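Local coordinates for protein aspartate-semialdehyde dehydrogenase 2 (Vibrio cholerae, PDB 2QZ9) that catalyses the NADPH-dependent reductive dephosphorylation of L-aspartyl-4-phosphate to L-aspartate-semialdehyde, a shared step in the biosynthesis of lysine, methionine and threonine, at residues A[67-72]-A[90-95]; A[106-111]-A[325-330]; A[253-258]-A[303-308]. All coordinates share one frame; numbering follows the deposited sequence.

Contact 1 (A[67-72]-A[90-95]); sequences HIALFS and VVVIDN
The ring of F71 is overlapped on one face by V92, whose CG1 sits 3.9 Å from the ring centroid and 11° off the ring normal, a CH-pi contact over the middle of the ring. The two residues belong to neighbouring parallel strands, 68-71 and 91-94, joined through helix 75-87 as a beta-alpha-beta unit of the Rossmann-like nucleotide-binding domain. V92 presents CG1 by holding it anti to its backbone N (chi1 174°), while F71 also packs against W81 and A82 of the connecting helix and meets the ring of F9 edge-to-face.

Segment 67-72 bonds through alternate residues, H67, A69 and F71, as parallel pairing requires: V91 N donates to H67 O, A69 N to V91 O, I93 N to A69 O, F71 N to I93 O and N95 N to F71 O. The I93 bond is almost straight, 2.8 Å from N to A69 O. On the face carrying I68 and L70, CD1 of I93 reaches 3.6 Å from L70 CD2, the two side chains lying alongside, and 3.9 Å from I68 CG2. The beta-branched I68, V91 and I93 suit an extended strand and pack under helix 317-335, while L70 also meets M19 of helix 14-25. On the opposite face A69 is small, yet its CB meets V90 CG1 at 3.8 Å.

At the C-terminal ends, S72 packs on V15, a predicted NADP(+)-binding residue. D94 is the buried polar exception: its OD2 bonds to T96 OG1, while OD1, hydrogen-bonded to S78 OG, lies 3.3 Å from F71 CB.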
ATOM      1  N   HIS A  67      34.301 -14.681  18.825  1.00 39.71           N
ATOM      2  CA  HIS A  67      34.458 -15.194  17.455  1.00 38.98           C
ATOM      3  C   HIS A  67      33.605 -14.407  16.453  1.00 37.83           C
ATOM      4  O   HIS A  67      34.048 -14.089  15.344  1.00 37.65           O
ATOM      5  CB  HIS A  67      34.051 -16.671  17.365  1.00 39.08           C
ATOM      6  CG  HIS A  67      34.886 -17.591  18.201  1.00 40.69           C
ATOM      7  ND1 HIS A  67      34.528 -17.964  19.479  1.00 41.49           N
ATOM      8  CD2 HIS A  67      36.057 -18.220  17.938  1.00 41.36           C
ATOM      9  CE1 HIS A  67      35.449 -18.775  19.971  1.00 42.30           C
ATOM     10  NE2 HIS A  67      36.383 -18.951  19.054  1.00 42.39           N
ATOM     11  N   ILE A  68      32.370 -14.126  16.852  1.00 36.46           N
ATOM     12  CA  ILE A  68      31.378 -13.535  15.974  1.00 35.22           C
ATOM     13  C   ILE A  68      30.689 -12.431  16.743  1.00 34.44           C
ATOM     14  O   ILE A  68      30.384 -12.590  17.937  1.00 34.57           O
ATOM     15  CB  ILE A  68      30.341 -14.590  15.501  1.00 35.30           C
ATOM     16  CG1 ILE A  68      31.015 -15.656  14.635  1.00 34.59           C
ATOM     17  CG2 ILE A  68      29.173 -13.935  14.712  1.00 36.11           C
ATOM     18  CD1 ILE A  68      30.185 -16.898  14.459  1.00 34.04           C
ATOM     19  N   ALA A  69      30.480 -11.301  16.068  1.00 33.06           N
ATOM     20  CA  ALA A  69      29.640 -10.234  16.596  1.00 31.85           C
ATOM     21  C   ALA A  69      28.471 -10.008  15.646  1.00 31.39           C
ATOM     22  O   ALA A  69      28.645  -9.998  14.423  1.00 31.35           O
ATOM     23  CB  ALA A  69      30.433  -8.961  16.773  1.00 31.11           C
ATOM     24  N   LEU A  70      27.282  -9.852  16.214  1.00 30.76           N
ATOM     25  CA  LEU A  70      26.110  -9.422  15.455  1.00 30.48           C
ATOM     26  C   LEU A  70      25.856  -7.956  15.819  1.00 30.29           C
ATOM     27  O   LEU A  70      25.564  -7.653  16.977  1.00 30.49           O
ATOM     28  CB  LEU A  70      24.888 -10.295  15.794  1.00 30.37           C
ATOM     29  CG  LEU A  70      24.986 -11.840  15.770  1.00 31.07           C
ATOM     30  CD1 LEU A  70      23.663 -12.505  16.198  1.00 30.00           C
ATOM     31  CD2 LEU A  70      25.398 -12.358  14.419  1.00 29.19           C
ATOM     32  N   PHE A  71      26.008  -7.048  14.849  1.00 29.51           N
ATOM     33  CA  PHE A  71      25.829  -5.611  15.100  1.00 29.17           C
ATOM     34  C   PHE A  71      24.431  -5.114  14.706  1.00 28.91           C
ATOM     35  O   PHE A  71      23.977  -5.388  13.602  1.00 28.52           O
ATOM     36  CB  PHE A  71      26.881  -4.800  14.326  1.00 29.18           C
ATOM     37  CG  PHE A  71      28.242  -4.723  14.996  1.00 29.65           C
ATOM     38  CD1 PHE A  71      28.721  -5.753  15.807  1.00 29.46           C
ATOM     39  CD2 PHE A  71      29.060  -3.625  14.774  1.00 30.35           C
ATOM     40  CE1 PHE A  71      29.990  -5.668  16.420  1.00 30.74           C
ATOM     41  CE2 PHE A  71      30.330  -3.540  15.376  1.00 32.39           C
ATOM     42  CZ  PHE A  71      30.791  -4.569  16.195  1.00 30.43           C
ATOM     43  N   SER A  72      23.764  -4.389  15.605  1.00 29.05           N
ATOM     44  CA  SER A  72      22.552  -3.638  15.264  1.00 30.17           C
ATOM     45  C   SER A  72      22.332  -2.415  16.158  1.00 30.61           C
ATOM     46  O   SER A  72      21.290  -2.279  16.812  1.00 30.45           O
ATOM     47  CB  SER A  72      21.314  -4.544  15.277  1.00 30.23           C
ATOM     48  OG  SER A  72      20.218  -3.887  14.656  1.00 30.74           O
ATOM     49  N   VAL A  90      37.535 -10.629  14.946  1.00 37.49           N
ATOM     50  CA  VAL A  90      36.112 -10.964  15.081  1.00 36.08           C
ATOM     51  C   VAL A  90      35.436 -10.840  13.714  1.00 35.52           C
ATOM     52  O   VAL A  90      35.668  -9.867  12.998  1.00 35.60           O
ATOM     53  CB  VAL A  90      35.397 -10.020  16.071  1.00 36.00           C
ATOM     54  CG1 VAL A  90      33.906 -10.361  16.159  1.00 35.75           C
ATOM     55  CG2 VAL A  90      36.050 -10.092  17.446  1.00 35.07           C
ATOM     56  N   VAL A  91      34.608 -11.815  13.348  1.00 34.89           N
ATOM     57  CA  VAL A  91      33.773 -11.668  12.148  1.00 34.04           C
ATOM     58  C   VAL A  91      32.461 -10.957  12.509  1.00 33.32           C
ATOM     59  O   VAL A  91      31.692 -11.427  13.345  1.00 33.21           O
ATOM     60  CB  VAL A  91      33.514 -13.007  11.408  1.00 34.46           C
ATOM     61  CG1 VAL A  91      32.662 -12.774  10.153  1.00 33.18           C
ATOM     62  CG2 VAL A  91      34.833 -13.653  11.023  1.00 33.49           C
ATOM     63  N   VAL A  92      32.241  -9.808  11.871  1.00 32.33           N
ATOM     64  CA  VAL A  92      31.112  -8.944  12.163  1.00 30.84           C
ATOM     65  C   VAL A  92      29.991  -9.205  11.162  1.00 30.63           C
ATOM     66  O   VAL A  92      30.219  -9.226   9.957  1.00 30.88           O
ATOM     67  CB  VAL A  92      31.552  -7.464  12.168  1.00 30.59           C
ATOM     68  CG1 VAL A  92      30.360  -6.516  12.330  1.00 28.80           C
ATOM     69  CG2 VAL A  92      32.565  -7.232  13.292  1.00 30.78           C
ATOM     70  N   ILE A  93      28.790  -9.458  11.674  1.00 30.02           N
ATOM     71  CA  ILE A  93      27.597  -9.538  10.828  1.00 29.14           C
ATOM     72  C   ILE A  93      26.819  -8.282  11.171  1.00 28.78           C
ATOM     73  O   ILE A  93      26.357  -8.125  12.309  1.00 28.02           O
ATOM     74  CB  ILE A  93      26.781 -10.825  11.073  1.00 28.86           C
ATOM     75  CG1 ILE A  93      27.647 -12.055  10.759  1.00 28.30           C
ATOM     76  CG2 ILE A  93      25.475 -10.818  10.204  1.00 28.02           C
ATOM     77  CD1 ILE A  93      27.172 -13.313  11.422  1.00 28.46           C
ATOM     78  N   ASP A  94      26.739  -7.377  10.198  1.00 28.61           N
ATOM     79  CA  ASP A  94      26.329  -6.000  10.447  1.00 29.19           C
ATOM     80  C   ASP A  94      24.902  -5.745   9.975  1.00 29.45           C
ATOM     81  O   ASP A  94      24.641  -5.733   8.769  1.00 29.63           O
ATOM     82  CB  ASP A  94      27.295  -5.010   9.766  1.00 29.15           C
ATOM     83  CG  ASP A  94      27.050  -3.566  10.193  1.00 30.31           C
ATOM     84  OD1 ASP A  94      26.700  -3.346  11.362  1.00 31.70           O
ATOM     85  OD2 ASP A  94      27.194  -2.636   9.371  1.00 31.93           O
ATOM     86  N   ASN A  95      23.990  -5.545  10.927  1.00 29.74           N
ATOM     87  CA  ASN A  95      22.626  -5.119  10.607  1.00 30.08           C
ATOM     88  C   ASN A  95      22.496  -3.588  10.596  1.00 30.59           C
ATOM     89  O   ASN A  95      21.794  -2.988  11.435  1.00 31.27           O
ATOM     90  CB  ASN A  95      21.610  -5.751  11.563  1.00 29.77           C
ATOM     91  CG  ASN A  95      20.176  -5.562  11.096  1.00 30.11           C
ATOM     92  OD1 ASN A  95      19.770  -6.094  10.057  1.00 31.46           O
ATOM     93  ND2 ASN A  95      19.403  -4.795  11.856  1.00 29.46           N
TER

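Contact 2 (A[106-111]-A[325-330]); sequences PLVVPE and VQIAEL
Q326 is the first residue of helix segment 325-330 to touch segment 106-111, and it does so with both ends of its side chain. Its CB lies 3.7 Å from CG of P110, the two side chains crossing at about a right angle. Beyond CG the chain runs out extended (chi2 175°), which carries the amide to E111: NE2 donates to OE2 over 3.3 Å, a long bond bent to 144° at the hydrogen. The donor approaches from above the carboxylate, 48° out of its plane, so this link is probably weaker than the salt bridge of E111 OE1 with K318 NZ. The same lysine also donates to Q326 OE1 and so bridges the carboxylate and the amide, a cation that would favour the ionised glutamate.

I327 comes next. Its first side-chain bond runs alongside the loop, and the far end of its longer branch comes in to meet it: CG1 packs 3.9 Å from P110 CG, and CD1 ends 4.0 Å from V108 CB and 3.7 Å from V108 O. That carbonyl oxygen is satisfied by N323 ND2, one turn earlier on the helix.

One turn after Q326, L330 sets CD1 3.8 Å from P110 CB. The proline suits its place: its compact apolar ring gives Q326 CB, I327 and L330 a surface to pack on, and it has no backbone N-H to satisfy. The arrangement is plain helix-on-loop packing, in which the C-terminal helix 317-335 returns from the dimerisation domain to cover the nucleotide-binding domain beside strand 125-127 of its Rossmann-like sheet.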
ATOM      1  N   PRO A 106      30.546  -8.592   1.280  1.00 35.85           N
ATOM      2  CA  PRO A 106      29.371  -9.343   0.810  1.00 35.16           C
ATOM      3  C   PRO A 106      28.037  -8.891   1.452  1.00 34.56           C
ATOM      4  O   PRO A 106      28.008  -8.515   2.629  1.00 34.51           O
ATOM      5  CB  PRO A 106      29.703 -10.787   1.197  1.00 34.85           C
ATOM      6  CG  PRO A 106      30.679 -10.674   2.312  1.00 35.34           C
ATOM      7  CD  PRO A 106      31.464  -9.434   2.072  1.00 35.56           C
ATOM      8  N   LEU A 107      26.960  -8.931   0.666  1.00 33.34           N
ATOM      9  CA  LEU A 107      25.605  -8.620   1.129  1.00 32.31           C
ATOM     10  C   LEU A 107      24.737  -9.863   0.945  1.00 32.45           C
ATOM     11  O   LEU A 107      24.471 -10.275  -0.182  1.00 32.42           O
ATOM     12  CB  LEU A 107      25.041  -7.450   0.331  1.00 32.27           C
ATOM     13  CG  LEU A 107      23.673  -6.821   0.599  1.00 32.22           C
ATOM     14  CD1 LEU A 107      23.562  -6.230   1.999  1.00 28.09           C
ATOM     15  CD2 LEU A 107      23.447  -5.744  -0.453  1.00 31.30           C
ATOM     16  N   VAL A 108      24.309 -10.464   2.053  1.00 32.25           N
ATOM     17  CA  VAL A 108      23.850 -11.854   2.020  1.00 32.29           C
ATOM     18  C   VAL A 108      22.412 -12.107   2.478  1.00 32.24           C
ATOM     19  O   VAL A 108      22.001 -11.670   3.553  1.00 32.55           O
ATOM     20  CB  VAL A 108      24.791 -12.770   2.841  1.00 32.38           C
ATOM     21  CG1 VAL A 108      24.319 -14.224   2.793  1.00 32.31           C
ATOM     22  CG2 VAL A 108      26.222 -12.670   2.327  1.00 32.58           C
ATOM     23  N   VAL A 109      21.664 -12.832   1.650  1.00 31.89           N
ATOM     24  CA  VAL A 109      20.457 -13.503   2.092  1.00 31.64           C
ATOM     25  C   VAL A 109      20.758 -14.982   1.926  1.00 32.42           C
ATOM     26  O   VAL A 109      21.049 -15.419   0.827  1.00 33.24           O
ATOM     27  CB  VAL A 109      19.198 -13.070   1.280  1.00 31.72           C
ATOM     28  CG1 VAL A 109      17.951 -13.675   1.887  1.00 30.85           C
ATOM     29  CG2 VAL A 109      19.073 -11.556   1.246  1.00 29.08           C
ATOM     30  N   PRO A 110      20.754 -15.746   3.032  1.00 33.14           N
ATOM     31  CA  PRO A 110      21.195 -17.139   3.059  1.00 33.81           C
ATOM     32  C   PRO A 110      20.458 -18.080   2.100  1.00 34.86           C
ATOM     33  O   PRO A 110      21.073 -19.011   1.573  1.00 34.93           O
ATOM     34  CB  PRO A 110      20.941 -17.554   4.509  1.00 34.21           C
ATOM     35  CG  PRO A 110      20.994 -16.283   5.263  1.00 33.81           C
ATOM     36  CD  PRO A 110      20.351 -15.283   4.371  1.00 32.84           C
ATOM     37  N   GLU A 111      19.165 -17.833   1.882  1.00 35.08           N
ATOM     38  CA  GLU A 111      18.363 -18.564   0.898  1.00 35.95           C
ATOM     39  C   GLU A 111      18.759 -18.239  -0.542  1.00 36.00           C
ATOM     40  O   GLU A 111      18.371 -18.948  -1.467  1.00 36.77           O
ATOM     41  CB  GLU A 111      16.861 -18.234   1.052  1.00 35.91           C
ATOM     42  CG  GLU A 111      16.225 -18.668   2.366  1.00 37.43           C
ATOM     43  CD  GLU A 111      16.399 -17.647   3.475  1.00 39.54           C
ATOM     44  OE1 GLU A 111      17.088 -16.625   3.263  1.00 39.74           O
ATOM     45  OE2 GLU A 111      15.835 -17.863   4.570  1.00 41.86           O
ATOM     46  N   VAL A 325      21.364 -14.251  12.180  1.00 30.85           N
ATOM     47  CA  VAL A 325      21.651 -15.511  12.868  1.00 31.52           C
ATOM     48  C   VAL A 325      21.838 -16.649  11.863  1.00 32.51           C
ATOM     49  O   VAL A 325      22.723 -17.481  12.055  1.00 32.70           O
ATOM     50  CB  VAL A 325      20.588 -15.859  13.976  1.00 31.50           C
ATOM     51  CG1 VAL A 325      20.797 -17.270  14.543  1.00 31.12           C
ATOM     52  CG2 VAL A 325      20.662 -14.863  15.114  1.00 30.28           C
ATOM     53  N   GLN A 326      21.043 -16.657  10.785  1.00 32.87           N
ATOM     54  CA  GLN A 326      21.202 -17.634   9.670  1.00 33.61           C
ATOM     55  C   GLN A 326      22.533 -17.533   8.910  1.00 33.63           C
ATOM     56  O   GLN A 326      23.058 -18.540   8.438  1.00 33.81           O
ATOM     57  CB  GLN A 326      20.059 -17.518   8.649  1.00 33.25           C
ATOM     58  CG  GLN A 326      18.730 -18.130   9.053  1.00 33.84           C
ATOM     59  CD  GLN A 326      17.623 -17.844   8.027  1.00 34.37           C
ATOM     60  OE1 GLN A 326      17.268 -16.695   7.767  1.00 33.73           O
ATOM     61  NE2 GLN A 326      17.083 -18.899   7.442  1.00 38.20           N
ATOM     62  N   ILE A 327      23.033 -16.312   8.742  1.00 34.03           N
ATOM     63  CA  ILE A 327      24.373 -16.064   8.204  1.00 33.92           C
ATOM     64  C   ILE A 327      25.446 -16.625   9.162  1.00 34.94           C
ATOM     65  O   ILE A 327      26.374 -17.310   8.731  1.00 34.83           O
ATOM     66  CB  ILE A 327      24.617 -14.546   7.984  1.00 34.04           C
ATOM     67  CG1 ILE A 327      23.712 -14.006   6.858  1.00 32.80           C
ATOM     68  CG2 ILE A 327      26.119 -14.275   7.727  1.00 32.59           C
ATOM     69  CD1 ILE A 327      23.720 -12.476   6.677  1.00 33.29           C
ATOM     70  N   ALA A 328      25.306 -16.319  10.452  1.00 35.70           N
ATOM     71  CA  ALA A 328      26.165 -16.882  11.493  1.00 36.81           C
ATOM     72  C   ALA A 328      26.197 -18.413  11.473  1.00 37.72           C
ATOM     73  O   ALA A 328      27.278 -18.989  11.579  1.00 38.30           O
ATOM     74  CB  ALA A 328      25.748 -16.377  12.871  1.00 36.19           C
ATOM     75  N   GLU A 329      25.032 -19.056  11.346  1.00 38.39           N
ATOM     76  CA  GLU A 329      24.943 -20.526  11.291  1.00 39.80           C
ATOM     77  C   GLU A 329      25.746 -21.119  10.133  1.00 40.79           C
ATOM     78  O   GLU A 329      26.493 -22.082  10.319  1.00 40.83           O
ATOM     79  CB  GLU A 329      23.493 -21.015  11.182  1.00 39.58           C
ATOM     80  CG  GLU A 329      22.628 -20.797  12.406  1.00 39.65           C
ATOM     81  CD  GLU A 329      21.139 -21.055  12.148  1.00 40.22           C
ATOM     82  OE1 GLU A 329      20.361 -20.997  13.116  1.00 40.74           O
ATOM     83  OE2 GLU A 329      20.736 -21.315  10.991  1.00 41.57           O
ATOM     84  N   LEU A 330      25.576 -20.547   8.940  1.00 41.74           N
ATOM     85  CA  LEU A 330      26.299 -20.988   7.753  1.00 42.75           C
ATOM     86  C   LEU A 330      27.785 -20.644   7.839  1.00 43.77           C
ATOM     87  O   LEU A 330      28.619 -21.345   7.274  1.00 43.69           O
ATOM     88  CB  LEU A 330      25.695 -20.386   6.482  1.00 42.33           C
ATOM     89  CG  LEU A 330      24.289 -20.819   6.040  1.00 43.00           C
ATOM     90  CD1 LEU A 330      23.839 -19.981   4.862  1.00 42.30           C
ATOM     91  CD2 LEU A 330      24.223 -22.313   5.670  1.00 43.18           C
TER

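Contact 3 (A[253-258]-A[303-308]); sequences RAPIDA and HHSGIN
I307 sets CG1 anti to its carbonyl carbon (chi1 -63°) and then bends at chi2 (-81°), which brings CD1 against the backbone of 256-258. In I256, CG1 stands anti to the backbone N (chi1 -169°), and this puts CG2 between that N and the carbonyl carbon, where it meets I307 CG1 at 4.1 Å. The two isoleucines cross at about a right angle. CD1 of I307 is 3.8 Å from both I256 O and A258 N, and the methyl of A258 is only loosely approached. A beta-branched residue suits I307, since it belongs to strand 306-313 and still offers a long branch to the neighbouring loop; V261 of helix 258-267 touches both isoleucines.

Two residues before I307, S305 holds OG 3.4 Å from P255 CA. P255 N is also near but has no hydrogen to share. A water lies 2.7 Å from S305 OG and gives a weak bond to R253 O, 2.8 Å away. The backbone N of S305 donates to ND1 of H303 over 3.0 Å, close to the imidazole plane, which probably helps hold the bend before the strand.

D257 is the N-cap of helix 258-267: OD1 accepts from E259 N, and OD2 is bonded by N299 ND2. Here the link from strand 244-252 into helix 258-267 packs on the start of the adjacent antiparallel strand 306-313, both strands lying inside the mixed sheet of the dimerisation domain.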
ATOM      1  N   ARG A 253      11.784 -13.346 -17.668  1.00 39.04           N
ATOM      2  CA  ARG A 253      12.475 -13.377 -18.975  1.00 38.98           C
ATOM      3  C   ARG A 253      11.941 -14.506 -19.873  1.00 39.72           C
ATOM      4  O   ARG A 253      11.951 -14.390 -21.099  1.00 40.21           O
ATOM      5  CB  ARG A 253      14.000 -13.481 -18.799  1.00 39.33           C
ATOM      6  CG  ARG A 253      14.644 -12.282 -18.110  0.50 37.76           C
ATOM      7  CD  ARG A 253      16.159 -12.333 -18.222  0.50 37.27           C
ATOM      8  NE  ARG A 253      16.802 -11.140 -17.671  0.50 33.00           N
ATOM      9  CZ  ARG A 253      16.953  -9.994 -18.327  0.50 31.97           C
ATOM     10  NH1 ARG A 253      16.502  -9.863 -19.569  0.50 32.22           N
ATOM     11  NH2 ARG A 253      17.558  -8.971 -17.741  0.50 31.19           N
ATOM     12  N   ALA A 254      11.472 -15.588 -19.254  1.00 40.01           N
ATOM     13  CA  ALA A 254      10.745 -16.643 -19.965  1.00 40.25           C
ATOM     14  C   ALA A 254       9.359 -16.825 -19.338  1.00 40.55           C
ATOM     15  O   ALA A 254       9.165 -16.483 -18.174  1.00 40.54           O
ATOM     16  CB  ALA A 254      11.527 -17.952 -19.925  1.00 40.07           C
ATOM     17  N   PRO A 255       8.390 -17.376 -20.102  1.00 40.89           N
ATOM     18  CA  PRO A 255       7.035 -17.487 -19.559  1.00 40.69           C
ATOM     19  C   PRO A 255       6.934 -18.564 -18.490  1.00 40.52           C
ATOM     20  O   PRO A 255       7.633 -19.580 -18.559  1.00 40.93           O
ATOM     21  CB  PRO A 255       6.179 -17.870 -20.782  1.00 40.97           C
ATOM     22  CG  PRO A 255       7.100 -17.774 -21.987  1.00 41.24           C
ATOM     23  CD  PRO A 255       8.486 -17.936 -21.467  1.00 40.84           C
ATOM     24  N   ILE A 256       6.086 -18.317 -17.493  1.00 39.77           N
ATOM     25  CA  ILE A 256       5.826 -19.279 -16.427  1.00 39.06           C
ATOM     26  C   ILE A 256       4.410 -19.031 -15.899  1.00 39.31           C
ATOM     27  O   ILE A 256       3.915 -17.904 -15.914  1.00 39.71           O
ATOM     28  CB  ILE A 256       6.913 -19.219 -15.287  1.00 39.01           C
ATOM     29  CG1 ILE A 256       6.769 -20.404 -14.323  1.00 37.91           C
ATOM     30  CG2 ILE A 256       6.887 -17.868 -14.550  1.00 37.56           C
ATOM     31  CD1 ILE A 256       7.957 -20.630 -13.391  1.00 38.42           C
ATOM     32  N   ASP A 257       3.754 -20.088 -15.448  1.00 39.19           N
ATOM     33  CA  ASP A 257       2.390 -19.969 -14.990  1.00 39.00           C
ATOM     34  C   ASP A 257       2.336 -19.909 -13.468  1.00 38.86           C
ATOM     35  O   ASP A 257       3.167 -20.521 -12.792  1.00 38.45           O
ATOM     36  CB  ASP A 257       1.557 -21.144 -15.502  1.00 39.15           C
ATOM     37  CG  ASP A 257       0.079 -20.941 -15.266  1.00 39.66           C
ATOM     38  OD1 ASP A 257      -0.442 -21.491 -14.274  1.00 40.16           O
ATOM     39  OD2 ASP A 257      -0.545 -20.190 -16.041  1.00 41.34           O
ATOM     40  N   ALA A 258       1.342 -19.188 -12.940  1.00 38.69           N
ATOM     41  CA  ALA A 258       1.127 -19.083 -11.494  1.00 38.91           C
ATOM     42  C   ALA A 258       1.092 -20.441 -10.784  1.00 39.34           C
ATOM     43  O   ALA A 258       1.510 -20.554  -9.635  1.00 38.75           O
ATOM     44  CB  ALA A 258      -0.136 -18.304 -11.195  1.00 38.45           C
ATOM     45  N   HIS A 303       0.541  -8.418 -19.243  1.00 35.25           N
ATOM     46  CA  HIS A 303       1.884  -8.646 -19.773  1.00 36.20           C
ATOM     47  C   HIS A 303       2.044 -10.097 -20.189  1.00 36.84           C
ATOM     48  O   HIS A 303       1.546 -10.989 -19.517  1.00 36.62           O
ATOM     49  CB  HIS A 303       2.932  -8.311 -18.706  1.00 36.07           C
ATOM     50  CG  HIS A 303       4.314  -8.136 -19.252  1.00 36.75           C
ATOM     51  ND1 HIS A 303       5.143  -9.202 -19.540  1.00 37.06           N
ATOM     52  CD2 HIS A 303       5.020  -7.020 -19.555  1.00 36.95           C
ATOM     53  CE1 HIS A 303       6.295  -8.749 -20.004  1.00 37.33           C
ATOM     54  NE2 HIS A 303       6.247  -7.429 -20.022  1.00 38.40           N
ATOM     55  N   HIS A 304       2.769 -10.336 -21.279  1.00 38.29           N
ATOM     56  CA  HIS A 304       2.928 -11.708 -21.795  1.00 39.60           C
ATOM     57  C   HIS A 304       3.645 -12.640 -20.804  1.00 39.14           C
ATOM     58  O   HIS A 304       3.344 -13.827 -20.750  1.00 40.01           O
ATOM     59  CB  HIS A 304       3.629 -11.696 -23.167  1.00 40.53           C
ATOM     60  CG  HIS A 304       4.997 -11.081 -23.146  1.00 42.90           C
ATOM     61  ND1 HIS A 304       6.148 -11.832 -23.035  1.00 46.26           N
ATOM     62  CD2 HIS A 304       5.398  -9.790 -23.229  1.00 46.23           C
ATOM     63  CE1 HIS A 304       7.200 -11.029 -23.039  1.00 46.59           C
ATOM     64  NE2 HIS A 304       6.771  -9.785 -23.157  1.00 47.18           N
ATOM     65  N   SER A 305       4.564 -12.086 -20.011  1.00 38.22           N
ATOM     66  CA  SER A 305       5.391 -12.855 -19.075  1.00 37.62           C
ATOM     67  C   SER A 305       5.463 -12.224 -17.678  1.00 36.54           C
ATOM     68  O   SER A 305       6.551 -11.909 -17.193  1.00 36.29           O
ATOM     69  CB  SER A 305       6.818 -12.980 -19.631  1.00 37.93           C
ATOM     70  OG  SER A 305       6.997 -14.190 -20.335  1.00 39.36           O
ATOM     71  N   GLY A 306       4.313 -12.060 -17.029  1.00 35.61           N
ATOM     72  CA  GLY A 306       4.256 -11.451 -15.699  1.00 33.85           C
ATOM     73  C   GLY A 306       3.698 -12.330 -14.584  1.00 32.61           C
ATOM     74  O   GLY A 306       2.846 -13.193 -14.819  1.00 32.26           O
ATOM     75  N   ILE A 307       4.177 -12.092 -13.364  1.00 31.23           N
ATOM     76  CA  ILE A 307       3.631 -12.731 -12.163  1.00 29.71           C
ATOM     77  C   ILE A 307       3.436 -11.681 -11.056  1.00 29.09           C
ATOM     78  O   ILE A 307       4.324 -10.850 -10.812  1.00 28.30           O
ATOM     79  CB  ILE A 307       4.526 -13.895 -11.638  1.00 29.93           C
ATOM     80  CG1 ILE A 307       4.642 -15.042 -12.668  1.00 29.88           C
ATOM     81  CG2 ILE A 307       3.998 -14.431 -10.308  1.00 29.48           C
ATOM     82  CD1 ILE A 307       3.430 -16.026 -12.689  1.00 31.29           C
ATOM     83  N   ASN A 308       2.261 -11.720 -10.425  1.00 27.88           N
ATOM     84  CA  ASN A 308       1.929 -10.888  -9.270  1.00 27.27           C
ATOM     85  C   ASN A 308       1.953 -11.710  -8.004  1.00 26.52           C
ATOM     86  O   ASN A 308       1.535 -12.863  -8.004  1.00 26.16           O
ATOM     87  CB  ASN A 308       0.531 -10.272  -9.404  1.00 26.86           C
ATOM     88  CG  ASN A 308       0.481  -9.130 -10.393  1.00 27.67           C
ATOM     89  OD1 ASN A 308       1.393  -8.942 -11.187  1.00 26.74           O
ATOM     90  ND2 ASN A 308      -0.597  -8.352 -10.343  1.00 27.85           N
TER
HETATM   91  O   HOH W   1       9.293 -14.088 -21.786  1.00 50.89           O

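From the N terminus, contact 1 closes first, bringing strand 91-94 back beside strand 68-71 after helix 75-87. The chain then passes through 106-111, where contact 2 opens, and runs on through the dimerisation domain, where contact 3 forms and closes between 253-258 and 303-308. Contact 2 closes last, when helix 317-335 follows strand 306-313, so contact 3 is nested within its loop. Contacts 1 and 2 adjoin, I93 CD1 lying 3.7 Å from A328 N, and place the C-terminal helix over the Rossmann-like sheet. Contact 3 lies apart, its centre about 39 Å from that of contact 1, within the dimerisation domain.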